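Local coordinates for protein acetyl xylan esterase (Metagenome, PDB 6XYC) that acts as a bifunctional feruloyl and acetyl xylan esterase of the alpha/beta-hydrolase clan, probably cleaving acetyl and feruloyl esters on complex xylans, at residues 10-15 / 29-34; 40-45 / 70-75; 228-233 / 260-265. One frame throughout, in Å; residues are numbered along the deposited sequence.

How the interactions relate
Interactions 1 and 2 share one sheet. The 10-15 / 29-34 contact joins its first two strands in antiparallel pairing, and part of that contact is exposed. The 40-45 / 70-75 contact lies deeper, with parallel pairing and mostly isoleucine, alanine and phenylalanine side chains. The two touch where Tyr-30 N comes 2.8 Å from Val-74 O, a probable hydrogen bond, so strands 26-32 and 73-77 are neighbours. Interaction 3 stands apart, its centre about 24 Å from that of interaction 2. It joins two loops rather than strands. There a buried carboxylate, a histidine, waters and a bound sulfonyl group replace regular backbone pairing.

Interaction 1: residues 10-15 / 29-34; sequences TSWTNV and IYLPKE
Leu-31 lies beside Thr-10 and reaches the indole of Trp-12. Its CB is 4.2 Å from Thr-10 CB, and the two side chains point the same way. Its CG touches both Thr-10 CB and Trp-12 CZ3. CG lies anti to the carbonyl carbon, beside the backbone N (chi1 -50°). At the tip, CD1 comes within 3.8 Å of Trp-12 CZ3 and meets the ring at its edge, near the ring plane. The same methyl also touches Trp-12 CH2. Ile-29 CG2 approaches the same ring obliquely, 3.8 Å from Trp-12 CE3. Thr-10 CG2 lies over one face of the indole, offset toward the rim.

These residues belong to the beta hairpin of strands 8-16 and 26-32, which starts the central sheet of this alpha/beta hydrolase. Trp-12 and Ile-29 form an antiparallel hydrogen-bonded pair. Ile-29 N donates to Trp-12 O at 2.7 Å, and Trp-12 N returns a bond to Ile-29 O at 2.8 Å. Ser-11 and Tyr-30 are the non-hydrogen-bonded pair next to it, with their side chains on the other face. Ser-11 CB packs 3.6 Å from Tyr-30 CD1. An alanine at Trp-12 would probably leave Leu-31 CD1 and Ile-29 CG2 without their aromatic partner, and Tyr-108 without the ring it meets edge-to-face. Past Thr-13 the chain turns a corner. Asn-14 and Val-15 both face Leu-27 in a G1 beta bulge, and Asn-14 N is bonded to Asp-28 OD1.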
loop_
_atom_site.group_PDB
_atom_site.type_symbol
_atom_site.label_atom_id
_atom_site.label_comp_id
_atom_site.label_asym_id
_atom_site.label_seq_id
_atom_site.Cartn_x
_atom_site.Cartn_y
_atom_site.Cartn_z
ATOM N N THR A 10 8.092 -4.731 21.410
ATOM C CA THR A 10 7.510 -6.040 21.172
ATOM C C THR A 10 7.535 -6.288 19.673
ATOM O O THR A 10 7.272 -5.375 18.884
ATOM C CB THR A 10 6.075 -6.116 21.699
ATOM O OG1 THR A 10 6.034 -5.656 23.053
ATOM C CG2 THR A 10 5.557 -7.536 21.644
ATOM N N SER A 11 7.861 -7.518 19.287
ATOM C CA SER A 11 7.831 -7.900 17.888
ATOM C C SER A 11 7.286 -9.312 17.770
ATOM O O SER A 11 7.603 -10.186 18.584
ATOM C CB SER A 11 9.223 -7.821 17.245
ATOM O OG SER A 11 10.110 -8.772 17.806
ATOM N N TRP A 12 6.429 -9.511 16.775
ATOM C CA TRP A 12 6.066 -10.830 16.278
ATOM C C TRP A 12 6.498 -10.864 14.818
ATOM O O TRP A 12 6.048 -10.028 14.026
ATOM C CB TRP A 12 4.566 -11.093 16.380
ATOM C CG TRP A 12 3.963 -11.138 17.755
ATOM C CD1 TRP A 12 3.736 -12.251 18.519
ATOM C CD2 TRP A 12 3.450 -10.029 18.502
ATOM N NE1 TRP A 12 3.133 -11.896 19.702
ATOM C CE2 TRP A 12 2.951 -10.537 19.718
ATOM C CE3 TRP A 12 3.377 -8.652 18.265
ATOM C CZ2 TRP A 12 2.381 -9.718 20.691
ATOM C CZ3 TRP A 12 2.816 -7.838 19.235
ATOM C CH2 TRP A 12 2.328 -8.374 20.436
ATOM N N THR A 13 7.371 -11.801 14.453
ATOM C CA THR A 13 7.785 -11.906 13.061
ATOM C C THR A 13 7.284 -13.206 12.444
ATOM O O THR A 13 7.133 -14.225 13.126
ATOM C CB THR A 13 9.311 -11.805 12.912
ATOM O OG1 THR A 13 9.963 -12.748 13.770
ATOM C CG2 THR A 13 9.775 -10.393 13.247
ATOM N N ASN A 14 6.999 -13.137 11.142
ATOM C CA ASN A 14 6.553 -14.295 10.364
ATOM C C ASN A 14 5.274 -14.898 10.946
ATOM O O ASN A 14 5.178 -16.100 11.208
ATOM C CB ASN A 14 7.673 -15.328 10.261
ATOM C CG ASN A 14 8.775 -14.875 9.322
ATOM O OD1 ASN A 14 8.521 -14.578 8.156
ATOM N ND2 ASN A 14 9.998 -14.798 9.829
ATOM N N VAL A 15 4.285 -14.033 11.136
ATOM C CA VAL A 15 2.930 -14.430 11.491
ATOM C C VAL A 15 2.148 -14.587 10.195
ATOM O O VAL A 15 2.054 -13.646 9.401
ATOM C CB VAL A 15 2.279 -13.387 12.410
ATOM C CG1 VAL A 15 0.842 -13.750 12.687
ATOM C CG2 VAL A 15 3.086 -13.247 13.700
ATOM N N ILE A 29 4.888 -7.774 13.046
ATOM C CA ILE A 29 4.204 -6.773 13.860
ATOM C C ILE A 29 5.189 -6.223 14.882
ATOM O O ILE A 29 5.836 -6.993 15.596
ATOM C CB ILE A 29 2.970 -7.364 14.566
ATOM C CG1 ILE A 29 1.970 -7.912 13.546
ATOM C CG2 ILE A 29 2.311 -6.310 15.438
ATOM C CD1 ILE A 29 0.822 -8.679 14.170
ATOM N N TYR A 30 5.289 -4.899 14.965
ATOM C CA TYR A 30 6.152 -4.218 15.924
ATOM C C TYR A 30 5.331 -3.204 16.711
ATOM O O TYR A 30 4.543 -2.458 16.125
ATOM C CB TYR A 30 7.314 -3.497 15.231
ATOM C CG TYR A 30 8.188 -4.381 14.375
ATOM C CD1 TYR A 30 9.292 -5.022 14.910
ATOM C CD2 TYR A 30 7.916 -4.563 13.024
ATOM C CE1 TYR A 30 10.099 -5.823 14.130
ATOM C CE2 TYR A 30 8.714 -5.369 12.236
ATOM C CZ TYR A 30 9.809 -5.997 12.796
ATOM O OH TYR A 30 10.615 -6.799 12.023
ATOM N N LEU A 31 5.519 -3.170 18.046
ATOM C CA LEU A 31 4.879 -2.161 18.880
ATOM C C LEU A 31 5.918 -1.157 19.381
ATOM O O LEU A 31 7.060 -1.541 19.652
ATOM C CB LEU A 31 4.172 -2.791 20.083
ATOM C CG LEU A 31 3.239 -3.966 19.782
ATOM C CD1 LEU A 31 2.654 -4.529 21.073
ATOM C CD2 LEU A 31 2.132 -3.555 18.817
ATOM N N PRO A 32 5.559 0.122 19.525
ATOM C CA PRO A 32 6.576 1.134 19.843
ATOM C C PRO A 32 7.282 0.869 21.165
ATOM O O PRO A 32 6.739 0.251 22.081
ATOM C CB PRO A 32 5.777 2.445 19.894
ATOM C CG PRO A 32 4.544 2.185 19.074
ATOM C CD PRO A 32 4.236 0.719 19.256
ATOM N N LYS A 33 8.520 1.361 21.251
ATOM C CA LYS A 33 9.274 1.281 22.500
ATOM C C LYS A 33 8.511 1.942 23.636
ATOM O O LYS A 33 8.356 1.365 24.720
ATOM C CB LYS A 33 10.643 1.935 22.317
ATOM C CG LYS A 33 11.488 1.988 23.584
ATOM C CD LYS A 33 12.219 0.669 23.876
ATOM C CE LYS A 33 12.843 0.030 22.641
ATOM N NZ LYS A 33 13.005 -1.443 22.769
ATOM N N GLU A 34 8.081 3.180 23.421
ATOM C CA GLU A 34 7.208 3.889 24.342
ATOM C C GLU A 34 5.965 3.054 24.616
ATOM O O GLU A 34 5.037 3.036 23.802
ATOM C CB GLU A 34 6.825 5.252 23.758
ATOM C CG GLU A 34 6.504 5.228 22.263
ATOM C CD GLU A 34 6.943 6.493 21.534
ATOM O OE1 GLU A 34 6.200 6.970 20.653
ATOM O OE2 GLU A 34 8.035 7.019 21.833
#

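Interaction 2: residues 40-45 / 70-75; sequences KAIIII and AGFAVI
Lys-40 O is approached by two consecutive residues, Phe-72 and Ala-73. Ala-73 N donates to it at 2.8 Å, with a bent N-H...O angle of 142°. Phe-72 CA adds a CA-H...O contact at 3.4 Å. The phenyl ring of Phe-72 also turns its edge toward this oxygen, which lies near the ring plane.

The contact pairs the two parallel strands of a beta-alpha-beta unit, with helix 56-69 as the connection. Ala-73 bonds through both N and O, to Lys-40 O and Ile-42 N, and so brackets Ala-41. Ile-42 does the same in return. Its O accepts from Ile-75 N at 2.9 Å, so Val-74 is bracketed in turn. Ile-44 N then donates to Ile-75 O.

The side chains divide between two faces. On the face of Ala-41, Ala-73 and Ile-75, the small CB of Ala-41 is met by Ile-75 CD1 at 3.6 Å. Ile-75 has an unusual chi2 of 99°, which places CD1 against this methyl. On the face of Ile-42 and Val-74, Ile-42 CG1 packs 3.7 Å from Phe-72 CD2, and the two side chains cross obliquely. Further along, Ile-44 CD1 touches Val-74 CG1 at 3.8 Å. Leu-67 of helix 56-69 packs on Ile-42, Ile-44 and Val-74. Phe-279 of helix 269-284 packs on Ile-42 and Phe-72.

Gly-71 ends helix 56-69 in a Schellman motif, with a positive phi of 100°. Its carbonyl stays linked to the first strand through one water, which accepts from Lys-40 N and donates to Gly-71 O, 2.9 Å from each atom.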
loop_
_atom_site.group_PDB
_atom_site.type_symbol
_atom_site.label_atom_id
_atom_site.label_comp_id
_atom_site.label_asym_id
_atom_site.label_seq_id
_atom_site.Cartn_x
_atom_site.Cartn_y
_atom_site.Cartn_z
ATOM N N LYS A 40 -2.609 2.468 17.903
ATOM C CA LYS A 40 -3.112 2.593 16.543
ATOM C C LYS A 40 -2.095 2.005 15.569
ATOM O O LYS A 40 -0.889 1.983 15.834
ATOM C CB LYS A 40 -3.393 4.062 16.216
ATOM C CG LYS A 40 -4.061 4.824 17.359
ATOM C CD LYS A 40 -5.452 5.346 16.987
ATOM C CE LYS A 40 -6.214 5.820 18.216
ATOM N NZ LYS A 40 -6.529 7.278 18.169
ATOM N N ALA A 41 -2.589 1.507 14.437
ATOM C CA ALA A 41 -1.790 0.642 13.584
ATOM C C ALA A 41 -1.583 1.233 12.194
ATOM O O ALA A 41 -2.463 1.900 11.635
ATOM C CB ALA A 41 -2.432 -0.747 13.450
ATOM N N ILE A 42 -0.398 0.965 11.640
ATOM C CA ILE A 42 -0.065 1.315 10.261
ATOM C C ILE A 42 0.440 0.054 9.569
ATOM O O ILE A 42 1.408 -0.565 10.034
ATOM C CB ILE A 42 1.002 2.418 10.176
ATOM C CG1 ILE A 42 0.572 3.656 10.973
ATOM C CG2 ILE A 42 1.277 2.774 8.713
ATOM C CD1 ILE A 42 -0.635 4.372 10.416
ATOM N N ILE A 43 -0.200 -0.316 8.462
ATOM C CA ILE A 43 0.264 -1.412 7.618
ATOM C C ILE A 43 1.199 -0.842 6.561
ATOM O O ILE A 43 0.882 0.160 5.907
ATOM C CB ILE A 43 -0.919 -2.147 6.973
ATOM C CG1 ILE A 43 -1.720 -2.888 8.050
ATOM C CG2 ILE A 43 -0.427 -3.121 5.910
ATOM C CD1 ILE A 43 -3.070 -3.381 7.588
ATOM N N ILE A 44 2.368 -1.461 6.400
ATOM C CA ILE A 44 3.341 -0.975 5.429
ATOM C C ILE A 44 3.653 -2.077 4.429
ATOM O O ILE A 44 3.656 -3.270 4.759
ATOM C CB ILE A 44 4.634 -0.466 6.104
ATOM C CG1 ILE A 44 5.467 -1.613 6.678
ATOM C CG2 ILE A 44 4.302 0.530 7.212
ATOM C CD1 ILE A 44 6.825 -1.162 7.219
ATOM N N ILE A 45 3.944 -1.666 3.194
ATOM C CA ILE A 45 4.105 -2.600 2.081
ATOM C C ILE A 45 5.313 -2.186 1.249
ATOM O O ILE A 45 5.378 -1.051 0.762
ATOM C CB ILE A 45 2.855 -2.660 1.181
ATOM C CG1 ILE A 45 1.580 -2.815 2.014
ATOM C CG2 ILE A 45 2.997 -3.805 0.163
ATOM C CD1 ILE A 45 0.318 -2.671 1.181
ATOM N N ALA A 70 6.641 7.662 16.272
ATOM C CA ALA A 70 5.424 8.463 16.321
ATOM C C ALA A 70 4.333 7.825 17.168
ATOM O O ALA A 70 3.306 8.467 17.416
ATOM C CB ALA A 70 4.891 8.698 14.902
ATOM N N GLY A 71 4.528 6.586 17.612
ATOM C CA GLY A 71 3.587 5.926 18.495
ATOM C C GLY A 71 2.644 4.950 17.836
ATOM O O GLY A 71 1.644 4.575 18.457
ATOM N N PHE A 72 2.923 4.525 16.607
ATOM C CA PHE A 72 2.063 3.587 15.900
ATOM C C PHE A 72 2.652 2.183 15.960
ATOM O O PHE A 72 3.873 2.008 15.898
ATOM C CB PHE A 72 1.888 3.991 14.434
ATOM C CG PHE A 72 1.132 5.270 14.243
ATOM C CD1 PHE A 72 1.800 6.471 14.130
ATOM C CD2 PHE A 72 -0.248 5.262 14.169
ATOM C CE1 PHE A 72 1.102 7.653 13.952
ATOM C CE2 PHE A 72 -0.956 6.437 13.992
ATOM C CZ PHE A 72 -0.276 7.634 13.881
ATOM N N ALA A 73 1.778 1.192 16.101
ATOM C CA ALA A 73 2.141 -0.178 15.778
ATOM C C ALA A 73 2.371 -0.289 14.275
ATOM O O ALA A 73 1.652 0.324 13.477
ATOM C CB ALA A 73 1.041 -1.144 16.214
ATOM N N VAL A 74 3.381 -1.063 13.885
ATOM C CA VAL A 74 3.750 -1.220 12.483
ATOM C C VAL A 74 3.575 -2.679 12.094
ATOM O O VAL A 74 4.112 -3.574 12.756
ATOM C CB VAL A 74 5.192 -0.752 12.212
ATOM C CG1 VAL A 74 5.611 -1.138 10.794
ATOM C CG2 VAL A 74 5.330 0.756 12.434
ATOM N N ILE A 75 2.838 -2.914 11.014
ATOM C CA ILE A 75 2.625 -4.251 10.483
ATOM C C ILE A 75 3.126 -4.261 9.045
ATOM O O ILE A 75 2.515 -3.643 8.168
ATOM C CB ILE A 75 1.148 -4.666 10.556
ATOM C CG1 ILE A 75 0.632 -4.519 11.990
ATOM C CG2 ILE A 75 0.967 -6.088 10.078
ATOM C CD1 ILE A 75 -0.140 -3.241 12.240
HETATM O O HOH W 1 -1.182 4.845 18.852
#

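Interaction 3: residues 228-233 / 260-265; sequences DADNVV and GGHGPG. With AES (4-(2-aminoethyl)benzenesulfonyl fluoride), chain B.
Asp-230 and His-262 form the tight part of this contact. His-262 ND1 donates to Asp-230 OD2 at 2.6 Å, nearly straight at 174°. It uses the syn lone pair of OD2, and the oxygen lies in the imidazole plane. The carboxylate is turned 66° from that plane. Its other oxygen, OD1, is gripped by two backbone groups of its own loop. Val-232 N reaches it at 2.7 Å, in an Asx turn, nearly in line with the C-O bond. Val-233 N comes from above the carboxylate plane at 2.9 Å. These bonds fix the rotation of the carboxylate. A water is a further donor to OD2 and links it to Gly-261 O.

Two valines hold the ring. Val-232 CB sits over the centre of one face, a CH-pi contact 3.6 Å from the ring centroid. Val-233 CG2 approaches His-262 CE1 at 3.4 Å. His-262 CG is anti to the backbone N (chi1 -159°), which sets CG on the side of this loop. NE2 then donates to O2S of the bound 4-(2-aminoethyl)benzenesulfonyl group at 2.8 Å. NE2 also has a weak bond with Ser-121 OG. The arrangement is consistent with a Ser-His-Asp triad, with Ser-121 on the nucleophile elbow.

The side at Ala-229 is looser and exposed. Ala-229 N donates to buried Gly-260 O at 2.9 Å, with a bent angle. A second water bridges the loops, accepting from Asn-231 N and, at longer range, His-262 N.

Both loops follow the C-terminal ends of neighbouring parallel strands. Residues 228-233 run from strand 222-227 to helix 236-248, and residues 260-265 lie between strand 252-257 and helix 269-284.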
loop_
_atom_site.group_PDB
_atom_site.type_symbol
_atom_site.label_atom_id
_atom_site.label_comp_id
_atom_site.label_asym_id
_atom_site.label_seq_id
_atom_site.Cartn_x
_atom_site.Cartn_y
_atom_site.Cartn_z
ATOM N N ASP A 228 10.559 14.561 -7.881
ATOM C CA ASP A 228 10.454 15.102 -9.233
ATOM C C ASP A 228 11.608 14.670 -10.133
ATOM O O ASP A 228 11.659 15.092 -11.294
ATOM C CB ASP A 228 10.325 16.637 -9.190
ATOM C CG ASP A 228 11.593 17.344 -8.744
ATOM O OD1 ASP A 228 12.689 16.749 -8.772
ATOM O OD2 ASP A 228 11.475 18.537 -8.389
ATOM N N ALA A 229 12.515 13.824 -9.639
ATOM C CA ALA A 229 13.542 13.204 -10.469
ATOM C C ALA A 229 13.463 11.683 -10.396
ATOM O O ALA A 229 14.465 10.992 -10.597
ATOM C CB ALA A 229 14.941 13.675 -10.069
ATOM N N ASP A 230 12.280 11.145 -10.107
ATOM C CA ASP A 230 12.106 9.697 -10.061
ATOM C C ASP A 230 12.253 9.113 -11.461
ATOM O O ASP A 230 11.440 9.393 -12.348
ATOM C CB ASP A 230 10.738 9.340 -9.473
ATOM C CG ASP A 230 10.588 7.856 -9.193
ATOM O OD1 ASP A 230 11.127 7.033 -9.969
ATOM O OD2 ASP A 230 9.939 7.488 -8.189
ATOM N N ASN A 231 13.283 8.293 -11.651
ATOM C CA ASN A 231 13.600 7.702 -12.941
ATOM C C ASN A 231 13.037 6.296 -13.097
ATOM O O ASN A 231 13.426 5.587 -14.031
ATOM C CB ASN A 231 15.120 7.675 -13.139
ATOM C CG ASN A 231 15.531 7.830 -14.591
ATOM O OD1 ASN A 231 14.850 8.477 -15.383
ATOM N ND2 ASN A 231 16.663 7.233 -14.944
ATOM N N VAL A 232 12.136 5.875 -12.210
ATOM C CA VAL A 232 11.595 4.520 -12.245
ATOM C C VAL A 232 10.080 4.572 -12.414
ATOM O O VAL A 232 9.527 3.970 -13.345
ATOM C CB VAL A 232 11.984 3.736 -10.981
ATOM C CG1 VAL A 232 11.368 2.347 -11.009
ATOM C CG2 VAL A 232 13.498 3.643 -10.857
ATOM N N VAL A 233 9.400 5.271 -11.514
ATOM C CA VAL A 233 7.982 5.588 -11.658
ATOM C C VAL A 233 7.870 7.092 -11.849
ATOM O O VAL A 233 8.269 7.851 -10.953
ATOM C CB VAL A 233 7.165 5.128 -10.441
ATOM C CG1 VAL A 233 5.709 5.532 -10.613
ATOM C CG2 VAL A 233 7.296 3.629 -10.245
ATOM N N GLY A 260 14.329 14.565 -5.807
ATOM C CA GLY A 260 14.145 13.251 -5.227
ATOM C C GLY A 260 14.083 12.165 -6.290
ATOM O O GLY A 260 13.459 12.318 -7.340
ATOM N N GLY A 261 14.735 11.056 -5.992
ATOM C CA GLY A 261 14.688 9.874 -6.823
ATOM C C GLY A 261 13.597 8.923 -6.372
ATOM O O GLY A 261 12.624 9.304 -5.715
ATOM N N HIS A 262 13.776 7.659 -6.744
ATOM C CA HIS A 262 12.869 6.569 -6.391
ATOM C C HIS A 262 13.219 6.044 -4.993
ATOM O O HIS A 262 13.569 4.880 -4.791
ATOM C CB HIS A 262 12.957 5.484 -7.463
ATOM C CG HIS A 262 11.779 4.560 -7.514
ATOM N ND1 HIS A 262 10.500 4.989 -7.797
ATOM C CD2 HIS A 262 11.702 3.214 -7.371
ATOM C CE1 HIS A 262 9.678 3.951 -7.787
ATOM N NE2 HIS A 262 10.381 2.862 -7.530
ATOM N N GLY A 263 13.122 6.945 -4.015
ATOM C CA GLY A 263 13.552 6.663 -2.667
ATOM C C GLY A 263 14.580 7.671 -2.188
ATOM O O GLY A 263 14.378 8.375 -1.193
ATOM N N PRO A 264 15.712 7.750 -2.886
ATOM C CA PRO A 264 16.740 8.730 -2.513
ATOM C C PRO A 264 16.182 10.145 -2.476
ATOM O O PRO A 264 15.500 10.590 -3.402
ATOM C CB PRO A 264 17.803 8.564 -3.607
ATOM C CG PRO A 264 17.658 7.123 -4.035
ATOM C CD PRO A 264 16.172 6.834 -3.946
ATOM N N GLY A 265 16.493 10.854 -1.392
ATOM C CA GLY A 265 15.972 12.178 -1.132
ATOM C C GLY A 265 14.597 12.183 -0.493
ATOM O O GLY A 265 14.251 13.136 0.208
HETATM C C3 AES B . 8.762 -0.228 -11.744
HETATM C C2 AES B . 8.947 -0.010 -10.412
HETATM C C1 AES B . 7.882 -0.087 -9.568
HETATM S S AES B . 8.204 0.159 -7.881
HETATM O O1S AES B . 7.812 -1.048 -7.108
HETATM O O2S AES B . 9.648 0.152 -7.668
HETATM C C6 AES B . 6.632 -0.373 -10.011
HETATM C C5 AES B . 6.441 -0.593 -11.360
HETATM C C4 AES B . 7.510 -0.525 -12.223
HETATM C C7 AES B . 7.310 -0.757 -13.758
HETATM C C8 AES B . 6.241 0.219 -14.313
HETATM N N8 AES B . 6.359 0.206 -15.732
HETATM O O HOH W 2 10.016 9.362 -5.971
HETATM O O HOH W 3 15.279 7.718 -9.604
#